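Local coordinates for xylan esterase 1 (Thermoanaerobacterium sp. 'JW/SL YS485', PDB 3FCY), which probably removes acetyl groups from xylan and from cephalosporin C, as a family CE7 carbohydrate esterase, at residues Thr305-Tyr310 with Ile319-Asp324; Gly162-Gly167 with Pro232-Tyr237; Ser73-Ser78 with Asp126-Val131. One frame throughout, in Å; residues are numbered along the deposited sequence.

Contact 1: residues Thr305-Tyr310 with Ile319-Asp324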
ATOM      1  N   THR A 305       2.699  -2.523  26.113  1.00 25.23           N
ATOM      2  CA  THR A 305       2.464  -1.249  26.794  1.00 24.39           C
ATOM      3  C   THR A 305       1.145  -1.306  27.563  1.00 23.73           C
ATOM      4  O   THR A 305       0.981  -0.640  28.584  1.00 23.43           O
ATOM      5  CB  THR A 305       2.414  -0.064  25.800  1.00 24.95           C
ATOM      6  OG1 THR A 305       1.301  -0.224  24.911  1.00 25.09           O
ATOM      7  CG2 THR A 305       3.701   0.003  24.997  1.00 25.88           C
ATOM      8  N   VAL A 306       0.204  -2.104  27.068  1.00 23.91           N
ATOM      9  CA  VAL A 306      -1.088  -2.248  27.731  1.00 24.15           C
ATOM     10  C   VAL A 306      -0.909  -3.082  29.003  1.00 25.52           C
ATOM     11  O   VAL A 306      -1.448  -2.737  30.054  1.00 25.88           O
ATOM     12  CB  VAL A 306      -2.121  -2.919  26.794  1.00 24.24           C
ATOM     13  CG1 VAL A 306      -3.421  -3.212  27.548  1.00 23.82           C
ATOM     14  CG2 VAL A 306      -2.402  -2.003  25.606  1.00 23.02           C
ATOM     15  N   PHE A 307      -0.145  -4.169  28.914  1.00 25.15           N
ATOM     16  CA  PHE A 307       0.081  -5.002  30.088  1.00 26.86           C
ATOM     17  C   PHE A 307       0.916  -4.281  31.134  1.00 27.31           C
ATOM     18  O   PHE A 307       0.788  -4.552  32.325  1.00 27.33           O
ATOM     19  CB  PHE A 307       0.741  -6.331  29.716  1.00 26.89           C
ATOM     20  CG  PHE A 307      -0.244  -7.429  29.436  1.00 26.61           C
ATOM     21  CD1 PHE A 307      -0.683  -7.682  28.144  1.00 27.24           C
ATOM     22  CD2 PHE A 307      -0.775  -8.180  30.480  1.00 27.90           C
ATOM     23  CE1 PHE A 307      -1.637  -8.667  27.893  1.00 28.13           C
ATOM     24  CE2 PHE A 307      -1.732  -9.167  30.239  1.00 28.23           C
ATOM     25  CZ  PHE A 307      -2.162  -9.409  28.943  1.00 26.27           C
ATOM     26  N   ALA A 308       1.763  -3.357  30.695  1.00 26.99           N
ATOM     27  CA  ALA A 308       2.586  -2.596  31.628  1.00 26.64           C
ATOM     28  C   ALA A 308       1.674  -1.781  32.545  1.00 26.56           C
ATOM     29  O   ALA A 308       1.898  -1.703  33.752  1.00 27.60           O
ATOM     30  CB  ALA A 308       3.531  -1.671  30.866  1.00 27.22           C
ATOM     31  N   ALA A 309       0.643  -1.171  31.969  1.00 24.35           N
ATOM     32  CA  ALA A 309      -0.289  -0.378  32.759  1.00 24.10           C
ATOM     33  C   ALA A 309      -1.081  -1.318  33.657  1.00 25.23           C
ATOM     34  O   ALA A 309      -1.233  -1.070  34.847  1.00 24.85           O
ATOM     35  CB  ALA A 309      -1.235   0.394  31.849  1.00 23.86           C
ATOM     36  N   TYR A 310      -1.578  -2.403  33.072  1.00 25.40           N
ATOM     37  CA  TYR A 310      -2.353  -3.394  33.813  1.00 26.76           C
ATOM     38  C   TYR A 310      -1.570  -3.962  35.002  1.00 27.39           C
ATOM     39  O   TYR A 310      -2.101  -4.082  36.106  1.00 26.95           O
ATOM     40  CB  TYR A 310      -2.749  -4.545  32.883  1.00 26.52           C
ATOM     41  CG  TYR A 310      -3.524  -5.648  33.568  1.00 27.12           C
ATOM     42  CD1 TYR A 310      -4.862  -5.470  33.924  1.00 25.61           C
ATOM     43  CD2 TYR A 310      -2.915  -6.864  33.877  1.00 26.35           C
ATOM     44  CE1 TYR A 310      -5.577  -6.478  34.570  1.00 26.17           C
ATOM     45  CE2 TYR A 310      -3.619  -7.879  34.524  1.00 27.89           C
ATOM     46  CZ  TYR A 310      -4.948  -7.680  34.865  1.00 26.05           C
ATOM     47  OH  TYR A 310      -5.649  -8.683  35.490  1.00 27.52           O
ATOM     48  N   ILE A 319      -8.185  -8.603  32.893  1.00 27.19           N
ATOM     49  CA  ILE A 319      -7.919  -8.181  31.527  1.00 25.26           C
ATOM     50  C   ILE A 319      -8.372  -9.253  30.532  1.00 26.23           C
ATOM     51  O   ILE A 319      -8.090 -10.444  30.700  1.00 25.08           O
ATOM     52  CB  ILE A 319      -6.408  -7.846  31.334  1.00 26.60           C
ATOM     53  CG1 ILE A 319      -6.194  -7.126  29.998  1.00 25.43           C
ATOM     54  CG2 ILE A 319      -5.567  -9.114  31.392  1.00 26.58           C
ATOM     55  CD1 ILE A 319      -4.807  -6.558  29.829  1.00 23.71           C
ATOM     56  N   LYS A 320      -9.109  -8.820  29.513  1.00 23.97           N
ATOM     57  CA  LYS A 320      -9.614  -9.719  28.486  1.00 24.44           C
ATOM     58  C   LYS A 320      -8.696  -9.643  27.271  1.00 25.15           C
ATOM     59  O   LYS A 320      -8.456  -8.559  26.730  1.00 23.82           O
ATOM     60  CB  LYS A 320     -11.042  -9.323  28.101  1.00 23.92           C
ATOM     61  CG  LYS A 320     -12.002  -9.303  29.286  1.00 26.66           C
ATOM     62  CD  LYS A 320     -12.035 -10.661  29.982  1.00 30.03           C
ATOM     63  CE  LYS A 320     -12.711 -10.569  31.339  1.00 35.10           C
ATOM     64  NZ  LYS A 320     -12.691 -11.875  32.064  1.00 35.87           N
ATOM     65  N   VAL A 321      -8.188 -10.800  26.854  1.00 25.03           N
ATOM     66  CA  VAL A 321      -7.269 -10.893  25.722  1.00 24.66           C
ATOM     67  C   VAL A 321      -7.960 -11.357  24.446  1.00 24.92           C
ATOM     68  O   VAL A 321      -8.662 -12.370  24.444  1.00 22.78           O
ATOM     69  CB  VAL A 321      -6.114 -11.873  26.042  1.00 26.81           C
ATOM     70  CG1 VAL A 321      -5.132 -11.932  24.878  1.00 23.99           C
ATOM     71  CG2 VAL A 321      -5.412 -11.441  27.321  1.00 24.42           C
ATOM     72  N   TYR A 322      -7.754 -10.606  23.367  1.00 23.60           N
ATOM     73  CA  TYR A 322      -8.340 -10.916  22.064  1.00 24.57           C
ATOM     74  C   TYR A 322      -7.198 -11.105  21.060  1.00 24.82           C
ATOM     75  O   TYR A 322      -6.735 -10.149  20.429  1.00 22.98           O
ATOM     76  CB  TYR A 322      -9.264  -9.772  21.633  1.00 24.30           C
ATOM     77  CG  TYR A 322     -10.474  -9.637  22.526  1.00 27.04           C
ATOM     78  CD1 TYR A 322     -11.693 -10.213  22.169  1.00 26.01           C
ATOM     79  CD2 TYR A 322     -10.388  -8.984  23.757  1.00 25.11           C
ATOM     80  CE1 TYR A 322     -12.799 -10.147  23.014  1.00 26.44           C
ATOM     81  CE2 TYR A 322     -11.484  -8.915  24.610  1.00 26.84           C
ATOM     82  CZ  TYR A 322     -12.687  -9.500  24.230  1.00 26.94           C
ATOM     83  OH  TYR A 322     -13.775  -9.439  25.067  1.00 28.13           O
ATOM     84  N   PRO A 323      -6.726 -12.352  20.913  1.00 24.23           N
ATOM     85  CA  PRO A 323      -5.632 -12.717  20.009  1.00 24.34           C
ATOM     86  C   PRO A 323      -5.710 -12.189  18.580  1.00 24.48           C
ATOM     87  O   PRO A 323      -4.707 -11.750  18.026  1.00 24.79           O
ATOM     88  CB  PRO A 323      -5.648 -14.245  20.055  1.00 25.06           C
ATOM     89  CG  PRO A 323      -6.092 -14.523  21.466  1.00 24.64           C
ATOM     90  CD  PRO A 323      -7.239 -13.544  21.613  1.00 24.51           C
ATOM     91  N   ASP A 324      -6.900 -12.210  17.992  1.00 24.10           N
ATOM     92  CA  ASP A 324      -7.056 -11.786  16.604  1.00 25.85           C
ATOM     93  C   ASP A 324      -7.518 -10.358  16.380  1.00 26.39           C
ATOM     94  O   ASP A 324      -7.860  -9.986  15.255  1.00 28.82           O
ATOM     95  CB  ASP A 324      -8.010 -12.750  15.901  1.00 25.33           C
ATOM     96  CG  ASP A 324      -7.725 -14.190  16.259  1.00 26.24           C
ATOM     97  OD1 ASP A 324      -6.633 -14.688  15.913  1.00 27.12           O
ATOM     98  OD2 ASP A 324      -8.585 -14.819  16.906  1.00 27.17           O
TER

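Contact 2: residues Gly162-Gly167 with Pro232-Tyr237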
ATOM      1  N   GLY A 162       0.408  16.673  17.472  1.00 27.73           N
ATOM      2  CA  GLY A 162       0.517  15.892  18.692  1.00 26.92           C
ATOM      3  C   GLY A 162       0.413  16.596  20.028  1.00 26.27           C
ATOM      4  O   GLY A 162       1.055  17.622  20.264  1.00 25.60           O
ATOM      5  N   HIS A 163      -0.393  16.022  20.917  1.00 23.20           N
ATOM      6  CA  HIS A 163      -0.575  16.572  22.252  1.00 24.45           C
ATOM      7  C   HIS A 163       0.362  15.919  23.270  1.00 23.46           C
ATOM      8  O   HIS A 163       0.587  16.464  24.350  1.00 24.16           O
ATOM      9  CB  HIS A 163      -2.031  16.405  22.698  1.00 23.09           C
ATOM     10  CG  HIS A 163      -2.949  17.458  22.161  1.00 22.47           C
ATOM     11  ND1 HIS A 163      -4.316  17.404  22.325  1.00 19.80           N
ATOM     12  CD2 HIS A 163      -2.694  18.611  21.494  1.00 21.36           C
ATOM     13  CE1 HIS A 163      -4.864  18.479  21.783  1.00 19.86           C
ATOM     14  NE2 HIS A 163      -3.901  19.226  21.273  1.00 20.21           N
ATOM     15  N   ILE A 164       0.905  14.752  22.930  1.00 24.20           N
ATOM     16  CA  ILE A 164       1.823  14.062  23.834  1.00 24.06           C
ATOM     17  C   ILE A 164       3.099  14.880  24.037  1.00 25.33           C
ATOM     18  O   ILE A 164       3.587  15.008  25.160  1.00 24.76           O
ATOM     19  CB  ILE A 164       2.218  12.675  23.292  1.00 25.65           C
ATOM     20  CG1 ILE A 164       0.984  11.771  23.229  1.00 25.50           C
ATOM     21  CG2 ILE A 164       3.302  12.054  24.176  1.00 25.24           C
ATOM     22  CD1 ILE A 164       1.265  10.388  22.681  1.00 27.96           C
ATOM     23  N   ILE A 165       3.640  15.423  22.946  1.00 24.82           N
ATOM     24  CA  ILE A 165       4.857  16.225  23.020  1.00 23.78           C
ATOM     25  C   ILE A 165       4.558  17.711  23.185  1.00 22.71           C
ATOM     26  O   ILE A 165       5.473  18.527  23.205  1.00 23.38           O
ATOM     27  CB  ILE A 165       5.743  16.049  21.759  1.00 25.46           C
ATOM     28  CG1 ILE A 165       4.986  16.518  20.513  1.00 24.65           C
ATOM     29  CG2 ILE A 165       6.164  14.592  21.611  1.00 25.22           C
ATOM     30  CD1 ILE A 165       5.853  16.578  19.266  1.00 26.72           C
ATOM     31  N   ARG A 166       3.280  18.063  23.296  1.00 22.58           N
ATOM     32  CA  ARG A 166       2.887  19.460  23.462  1.00 22.76           C
ATOM     33  C   ARG A 166       3.340  19.956  24.843  1.00 24.69           C
ATOM     34  O   ARG A 166       2.869  19.471  25.870  1.00 22.70           O
ATOM     35  CB  ARG A 166       1.364  19.602  23.317  1.00 20.86           C
ATOM     36  CG  ARG A 166       0.850  21.043  23.225  1.00 20.40           C
ATOM     37  CD  ARG A 166       1.430  21.787  22.011  1.00 21.84           C
ATOM     38  NE  ARG A 166       1.143  21.094  20.756  1.00 20.37           N
ATOM     39  CZ  ARG A 166      -0.005  21.166  20.088  1.00 21.68           C
ATOM     40  NH1 ARG A 166      -1.005  21.915  20.538  1.00 22.71           N
ATOM     41  NH2 ARG A 166      -0.165  20.463  18.972  1.00 21.47           N
ATOM     42  N   GLY A 167       4.262  20.916  24.851  1.00 24.72           N
ATOM     43  CA  GLY A 167       4.781  21.445  26.100  1.00 25.41           C
ATOM     44  C   GLY A 167       5.964  20.637  26.611  1.00 27.39           C
ATOM     45  O   GLY A 167       6.453  20.861  27.724  1.00 27.24           O
ATOM     46  N   PRO A 232      -5.603   0.817  26.131  1.00 24.26           N
ATOM     47  CA  PRO A 232      -5.109   2.143  26.514  1.00 23.72           C
ATOM     48  C   PRO A 232      -3.907   2.689  25.753  1.00 23.99           C
ATOM     49  O   PRO A 232      -2.958   1.972  25.434  1.00 22.89           O
ATOM     50  CB  PRO A 232      -4.833   1.994  28.010  1.00 24.24           C
ATOM     51  CG  PRO A 232      -4.474   0.536  28.146  1.00 23.71           C
ATOM     52  CD  PRO A 232      -5.507  -0.123  27.265  1.00 24.14           C
ATOM     53  N   PHE A 233      -3.990   3.983  25.473  1.00 23.83           N
ATOM     54  CA  PHE A 233      -2.970   4.758  24.775  1.00 23.76           C
ATOM     55  C   PHE A 233      -2.314   5.575  25.897  1.00 23.60           C
ATOM     56  O   PHE A 233      -2.866   5.652  26.996  1.00 25.36           O
ATOM     57  CB  PHE A 233      -3.684   5.674  23.771  1.00 24.37           C
ATOM     58  CG  PHE A 233      -2.779   6.578  22.973  1.00 27.24           C
ATOM     59  CD1 PHE A 233      -1.763   6.059  22.178  1.00 26.03           C
ATOM     60  CD2 PHE A 233      -3.013   7.955  22.946  1.00 27.59           C
ATOM     61  CE1 PHE A 233      -0.999   6.896  21.361  1.00 25.92           C
ATOM     62  CE2 PHE A 233      -2.258   8.796  22.135  1.00 27.35           C
ATOM     63  CZ  PHE A 233      -1.247   8.265  21.341  1.00 27.46           C
ATOM     64  N   LEU A 234      -1.148   6.161  25.633  1.00 23.36           N
ATOM     65  CA  LEU A 234      -0.435   6.982  26.621  1.00 23.82           C
ATOM     66  C   LEU A 234       0.248   6.172  27.719  1.00 23.85           C
ATOM     67  O   LEU A 234       0.308   6.599  28.876  1.00 24.27           O
ATOM     68  CB  LEU A 234      -1.393   7.988  27.273  1.00 21.10           C
ATOM     69  CG  LEU A 234      -2.171   8.930  26.348  1.00 22.26           C
ATOM     70  CD1 LEU A 234      -3.118   9.773  27.194  1.00 19.50           C
ATOM     71  CD2 LEU A 234      -1.210   9.818  25.555  1.00 20.63           C
ATOM     72  N   SER A 235       0.783   5.015  27.357  1.00 23.59           N
ATOM     73  CA  SER A 235       1.438   4.165  28.335  1.00 24.53           C
ATOM     74  C   SER A 235       2.768   3.585  27.875  1.00 25.05           C
ATOM     75  O   SER A 235       2.883   3.092  26.753  1.00 25.45           O
ATOM     76  CB  SER A 235       0.503   3.012  28.714  1.00 25.54           C
ATOM     77  OG  SER A 235       1.161   2.049  29.523  1.00 25.57           O
ATOM     78  N   ASP A 236       3.777   3.664  28.741  1.00 23.77           N
ATOM     79  CA  ASP A 236       5.073   3.063  28.447  1.00 23.25           C
ATOM     80  C   ASP A 236       5.672   3.550  27.121  1.00 22.91           C
ATOM     81  O   ASP A 236       6.045   2.750  26.267  1.00 21.07           O
ATOM     82  CB  ASP A 236       4.864   1.546  28.422  1.00 24.19           C
ATOM     83  CG  ASP A 236       6.119   0.761  28.728  1.00 26.76           C
ATOM     84  OD1 ASP A 236       7.122   1.345  29.185  1.00 26.72           O
ATOM     85  OD2 ASP A 236       6.082  -0.465  28.516  1.00 27.37           O
ATOM     86  N   TYR A 237       5.772   4.867  26.968  1.00 23.06           N
ATOM     87  CA  TYR A 237       6.302   5.479  25.746  1.00 24.04           C
ATOM     88  C   TYR A 237       7.582   4.847  25.200  1.00 24.82           C
ATOM     89  O   TYR A 237       7.629   4.461  24.036  1.00 24.55           O
ATOM     90  CB  TYR A 237       6.516   6.978  25.978  1.00 22.23           C
ATOM     91  CG  TYR A 237       5.242   7.708  26.356  1.00 22.17           C
ATOM     92  CD1 TYR A 237       4.190   7.844  25.444  1.00 21.66           C
ATOM     93  CD2 TYR A 237       5.076   8.239  27.633  1.00 22.16           C
ATOM     94  CE1 TYR A 237       3.005   8.490  25.802  1.00 20.27           C
ATOM     95  CE2 TYR A 237       3.900   8.886  28.000  1.00 21.10           C
ATOM     96  CZ  TYR A 237       2.871   9.007  27.084  1.00 20.61           C
ATOM     97  OH  TYR A 237       1.714   9.641  27.464  1.00 20.38           O
TER

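Contact 3: residues Ser73-Ser78 with Asp126-Val131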
ATOM      1  N   SER A  73     -29.332  20.946  25.558  1.00 31.29           N
ATOM      2  CA  SER A  73     -28.887  20.550  24.232  1.00 31.01           C
ATOM      3  C   SER A  73     -30.040  20.588  23.236  1.00 30.71           C
ATOM      4  O   SER A  73     -31.206  20.491  23.617  1.00 28.91           O
ATOM      5  CB  SER A  73     -28.311  19.132  24.278  1.00 31.53           C
ATOM      6  OG  SER A  73     -28.126  18.622  22.969  1.00 30.54           O
ATOM      7  N   SER A  74     -29.712  20.735  21.957  1.00 30.54           N
ATOM      8  CA  SER A  74     -30.731  20.745  20.918  1.00 31.85           C
ATOM      9  C   SER A  74     -31.261  19.316  20.790  1.00 31.67           C
ATOM     10  O   SER A  74     -32.365  19.090  20.289  1.00 33.26           O
ATOM     11  CB  SER A  74     -30.136  21.212  19.588  1.00 33.01           C
ATOM     12  OG  SER A  74     -29.031  20.411  19.214  1.00 37.19           O
ATOM     13  N   PHE A  75     -30.461  18.354  21.244  1.00 30.26           N
ATOM     14  CA  PHE A  75     -30.856  16.946  21.223  1.00 29.72           C
ATOM     15  C   PHE A  75     -31.681  16.704  22.488  1.00 29.26           C
ATOM     16  O   PHE A  75     -31.173  16.856  23.602  1.00 28.31           O
ATOM     17  CB  PHE A  75     -29.625  16.032  21.245  1.00 28.72           C
ATOM     18  CG  PHE A  75     -29.960  14.560  21.194  1.00 29.02           C
ATOM     19  CD1 PHE A  75     -30.096  13.902  19.972  1.00 27.42           C
ATOM     20  CD2 PHE A  75     -30.162  13.839  22.368  1.00 26.91           C
ATOM     21  CE1 PHE A  75     -30.426  12.547  19.918  1.00 27.36           C
ATOM     22  CE2 PHE A  75     -30.495  12.481  22.327  1.00 27.21           C
ATOM     23  CZ  PHE A  75     -30.627  11.834  21.094  1.00 26.76           C
ATOM     24  N   GLN A  76     -32.940  16.319  22.320  1.00 30.66           N
ATOM     25  CA  GLN A  76     -33.820  16.087  23.459  1.00 32.48           C
ATOM     26  C   GLN A  76     -34.638  14.802  23.382  1.00 32.14           C
ATOM     27  O   GLN A  76     -35.135  14.433  22.323  1.00 32.09           O
ATOM     28  CB  GLN A  76     -34.784  17.267  23.611  1.00 34.69           C
ATOM     29  CG  GLN A  76     -34.123  18.577  24.001  1.00 39.78           C
ATOM     30  CD  GLN A  76     -33.533  18.523  25.394  1.00 41.60           C
ATOM     31  OE1 GLN A  76     -34.200  18.106  26.342  1.00 44.96           O
ATOM     32  NE2 GLN A  76     -32.282  18.950  25.528  1.00 40.38           N
ATOM     33  N   VAL A  77     -34.767  14.129  24.520  1.00 31.53           N
ATOM     34  CA  VAL A  77     -35.562  12.912  24.630  1.00 32.04           C
ATOM     35  C   VAL A  77     -36.490  13.137  25.820  1.00 32.15           C
ATOM     36  O   VAL A  77     -36.206  13.968  26.681  1.00 30.41           O
ATOM     37  CB  VAL A  77     -34.689  11.661  24.880  1.00 32.26           C
ATOM     38  CG1 VAL A  77     -33.885  11.331  23.625  1.00 32.82           C
ATOM     39  CG2 VAL A  77     -33.767  11.893  26.067  1.00 31.71           C
ATOM     40  N   SER A  78     -37.592  12.400  25.871  1.00 33.07           N
ATOM     41  CA  SER A  78     -38.563  12.570  26.950  1.00 33.54           C
ATOM     42  C   SER A  78     -38.198  11.893  28.265  1.00 33.84           C
ATOM     43  O   SER A  78     -38.701  12.282  29.321  1.00 34.50           O
ATOM     44  CB  SER A  78     -39.936  12.066  26.493  1.00 34.43           C
ATOM     45  OG  SER A  78     -39.898  10.678  26.193  1.00 32.09           O
ATOM     46  N   ASP A 126     -26.005   7.136  21.437  1.00 23.01           N
ATOM     47  CA  ASP A 126     -25.333   5.917  21.875  1.00 24.08           C
ATOM     48  C   ASP A 126     -24.861   5.945  23.329  1.00 24.82           C
ATOM     49  O   ASP A 126     -24.299   4.968  23.826  1.00 24.63           O
ATOM     50  CB  ASP A 126     -24.167   5.584  20.931  1.00 25.07           C
ATOM     51  CG  ASP A 126     -23.140   6.693  20.851  1.00 25.63           C
ATOM     52  OD1 ASP A 126     -22.371   6.868  21.822  1.00 22.58           O
ATOM     53  OD2 ASP A 126     -23.110   7.392  19.813  1.00 26.55           O
ATOM     54  N   LYS A 127     -25.095   7.064  24.012  1.00 25.17           N
ATOM     55  CA  LYS A 127     -24.729   7.182  25.419  1.00 23.41           C
ATOM     56  C   LYS A 127     -25.943   6.738  26.234  1.00 23.59           C
ATOM     57  O   LYS A 127     -25.840   6.458  27.430  1.00 24.55           O
ATOM     58  CB  LYS A 127     -24.393   8.635  25.790  1.00 25.02           C
ATOM     59  CG  LYS A 127     -23.259   9.275  24.990  1.00 25.10           C
ATOM     60  CD  LYS A 127     -21.951   8.509  25.138  1.00 24.08           C
ATOM     61  CE  LYS A 127     -20.816   9.182  24.364  1.00 23.04           C
ATOM     62  NZ  LYS A 127     -21.116   9.320  22.908  1.00 22.06           N
ATOM     63  N   LEU A 128     -27.092   6.667  25.566  1.00 21.18           N
ATOM     64  CA  LEU A 128     -28.343   6.297  26.220  1.00 22.03           C
ATOM     65  C   LEU A 128     -28.460   4.839  26.651  1.00 22.28           C
ATOM     66  O   LEU A 128     -29.391   4.485  27.373  1.00 23.68           O
ATOM     67  CB  LEU A 128     -29.529   6.657  25.319  1.00 20.26           C
ATOM     68  CG  LEU A 128     -29.667   8.143  24.970  1.00 20.77           C
ATOM     69  CD1 LEU A 128     -30.838   8.337  24.007  1.00 18.23           C
ATOM     70  CD2 LEU A 128     -29.867   8.959  26.253  1.00 19.38           C
ATOM     71  N   ASN A 129     -27.537   3.989  26.218  1.00 21.19           N
ATOM     72  CA  ASN A 129     -27.609   2.591  26.622  1.00 23.93           C
ATOM     73  C   ASN A 129     -27.415   2.494  28.136  1.00 24.09           C
ATOM     74  O   ASN A 129     -28.044   1.666  28.791  1.00 24.73           O
ATOM     75  CB  ASN A 129     -26.570   1.746  25.867  1.00 23.21           C
ATOM     76  CG  ASN A 129     -25.145   2.200  26.110  1.00 21.99           C
ATOM     77  OD1 ASN A 129     -24.879   3.381  26.317  1.00 20.89           O
ATOM     78  ND2 ASN A 129     -24.213   1.257  26.059  1.00 22.29           N
ATOM     79  N   TYR A 130     -26.563   3.348  28.697  1.00 24.04           N
ATOM     80  CA  TYR A 130     -26.364   3.336  30.143  1.00 24.71           C
ATOM     81  C   TYR A 130     -27.455   4.142  30.848  1.00 25.26           C
ATOM     82  O   TYR A 130     -27.760   3.896  32.018  1.00 26.01           O
ATOM     83  CB  TYR A 130     -24.980   3.872  30.521  1.00 24.46           C
ATOM     84  CG  TYR A 130     -23.894   2.835  30.362  1.00 25.19           C
ATOM     85  CD1 TYR A 130     -23.256   2.646  29.134  1.00 25.09           C
ATOM     86  CD2 TYR A 130     -23.536   2.007  31.428  1.00 23.09           C
ATOM     87  CE1 TYR A 130     -22.287   1.659  28.970  1.00 24.10           C
ATOM     88  CE2 TYR A 130     -22.570   1.015  31.279  1.00 24.03           C
ATOM     89  CZ  TYR A 130     -21.949   0.848  30.044  1.00 24.94           C
ATOM     90  OH  TYR A 130     -20.983  -0.117  29.886  1.00 23.71           O
ATOM     91  N   VAL A 131     -28.047   5.100  30.143  1.00 25.16           N
ATOM     92  CA  VAL A 131     -29.124   5.885  30.733  1.00 23.65           C
ATOM     93  C   VAL A 131     -30.294   4.917  30.928  1.00 24.21           C
ATOM     94  O   VAL A 131     -31.060   5.036  31.882  1.00 22.78           O
ATOM     95  CB  VAL A 131     -29.555   7.059  29.811  1.00 23.90           C
ATOM     96  CG1 VAL A 131     -30.788   7.755  30.386  1.00 23.98           C
ATOM     97  CG2 VAL A 131     -28.410   8.066  29.683  1.00 22.24           C
TER

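Contact 1: residues Thr305-Tyr310 with Ile319-Asp324
The contact belongs to the beta-alpha-beta unit of strand 289-295, helix 303-310 and strand 317-322, and it is carried by Ile319, which fits against Tyr310 and Phe307. The helix and the strand run nearly antiparallel. Their short axes make an angle of 167° and approach to 11.1 Å.

The branched carbon of Ile319 lies over one face of the Tyr310 ring. Ile319 CB is 3.8 Å from the Tyr310 ring centroid, displaced toward the rim and closest to CE1. This is a CH-pi contact. Ile319 CG2 follows the same ring and comes to 3.8 Å from Tyr310 CZ.

The longer branch of Ile319 reaches further, to the Phe307 ring. CG1 stands anti to the backbone N (chi1 -168°) and chi2 is extended, which carries CD1 up to the helix. Ile319 CD1 sits over a face of Phe307, 4.1 Å from the ring centroid and 16° off the normal, in a second CH-pi contact. CG2 and CD1 thus lie between the two rings. Ile319 CD1 is also 4.3 Å from Val306 CG1.

Val321 CG2 lies at the edge of the Phe307 ring, 4.2 Å from Phe307 CZ. No hydrogen bond crosses between the two segments, so they are joined by apolar contacts. Val306 lies near, without touching, the predicted charge-relay residues Asp298 and His327.

Strand 317-322 is the last strand of the sheet within this chain. It pairs in parallel with strand 289-295, whose Val294 touches both Phe307 and Ile319. Lys320 and Tyr322 pack on helix 333-342.

Contact 2: residues Gly162-Gly167 with Pro232-Tyr237
Apolar contacts join these two segments, and Ile164 supplies all of one side. Ile164 CD1 meets Phe233 CZ at 3.6 Å, the methyl approaching the ring obliquely. Ile164 CD1 also lies 3.8 Å from Leu234 CD2. Ile164 CG1 touches that same methyl, Leu234 CD2, at 3.7 Å. The other branch goes to Tyr237. A chi1 of -64° sets CG1 beside the backbone N and leaves CG2 anti to it, and Ile164 CG2 comes 3.9 Å from Tyr237 CE1, again obliquely. An alanine here would lose both branches and is likely to open a gap between Phe233, Leu234 and Tyr237.

Polar bonds hold the two loops from outside this cluster: Tyr237 OH is hydrogen-bonded to Ile277 O, His163 N to the OH of Tyr117, a predicted substrate-binding residue, and His163 NE2 and Arg166 NH2 to Thr159 of the third subunit.

Within one loop, the imidazole of His163 meets the guanidinium of Arg166 edge to face, with His163 CD2 3.7 Å above the guanidinium plane.

The loops follow strands 136-140 and 226-230. Phe177 of helix 176-192 packs on Ile164 and Leu234, while Phe233 touches the predicted nucleophile Ser208, and Tyr237 begins helix 237-242.

Contact 3: residues Ser73-Ser78 with Asp126-Val131
Lys127 NZ is gripped by three oxygens beside this contact: Asp126 OD1 and the backbone O atoms of Ser121 and Asp123. The bond from Lys127 NZ to Asp126 OD1 is 3.0 Å and is a salt bridge. It meets the syn side of the carboxylate, 23° out of its plane. These bonds tie the lysine to the turn leading into the short helical segment, and Leu128 follows directly.

Leu128 makes the contact with the loop opposite through one methyl. Leu128 CD1 lies 4.3 Å from Val77 CG1. Leu128 CD1 also reaches the edge of the Phe75 ring, near the ring plane, at 4.5 Å from Phe75 CE2. CG is anti to the carbonyl carbon (chi1 -60°) and CD1 continues the extended chain, so the methyl stands at the end facing the loop. The contact is small, and no hydrogen bond crosses between the two segments.

The loop has its own polar framework. Ser73 OG accepts from Phe75 N at 2.9 Å, which makes an ST turn. Gln76 NE2 donates to Ser73 O at 2.7 Å, tilted 29° from the carbonyl plane. The first bond fixes the backbone N of Phe75. The second spans Phe75, from the Gln76 side chain back to Ser73. In the helical segment, Asn129 OD1 takes a weak bond from Tyr130 N.

Residues 73-78 link the antiparallel strands 69-72 and 80-88. Leu128 rests on Ile100 of strand 94-102, and Phe75 stacks with Trp124. The fourth subunit adds packing here: its Leu342 lies on Val77 and its Met338 on Leu128.

Overall arrangement
Along the chain the contacts come in series, and none nests in or crosses another. Contact 3 closes first, bringing the helical segment ahead of strand 136-140 back to the link between strands 69-72 and 80-88. Contact 2 follows. It closes a long excursion through helix 176-192 and the predicted nucleophile turn, and joins two loops. Contact 1 closes the short connection between helix 303-310 and the last strand. Contacts 1 and 2 touch: Thr305 O lies 2.9 Å from Ser235 OG, a probable hydrogen bond, and Val306 packs on Pro232. Contact 3 stands apart, its centre about 32 Å from the centre of each of the other two.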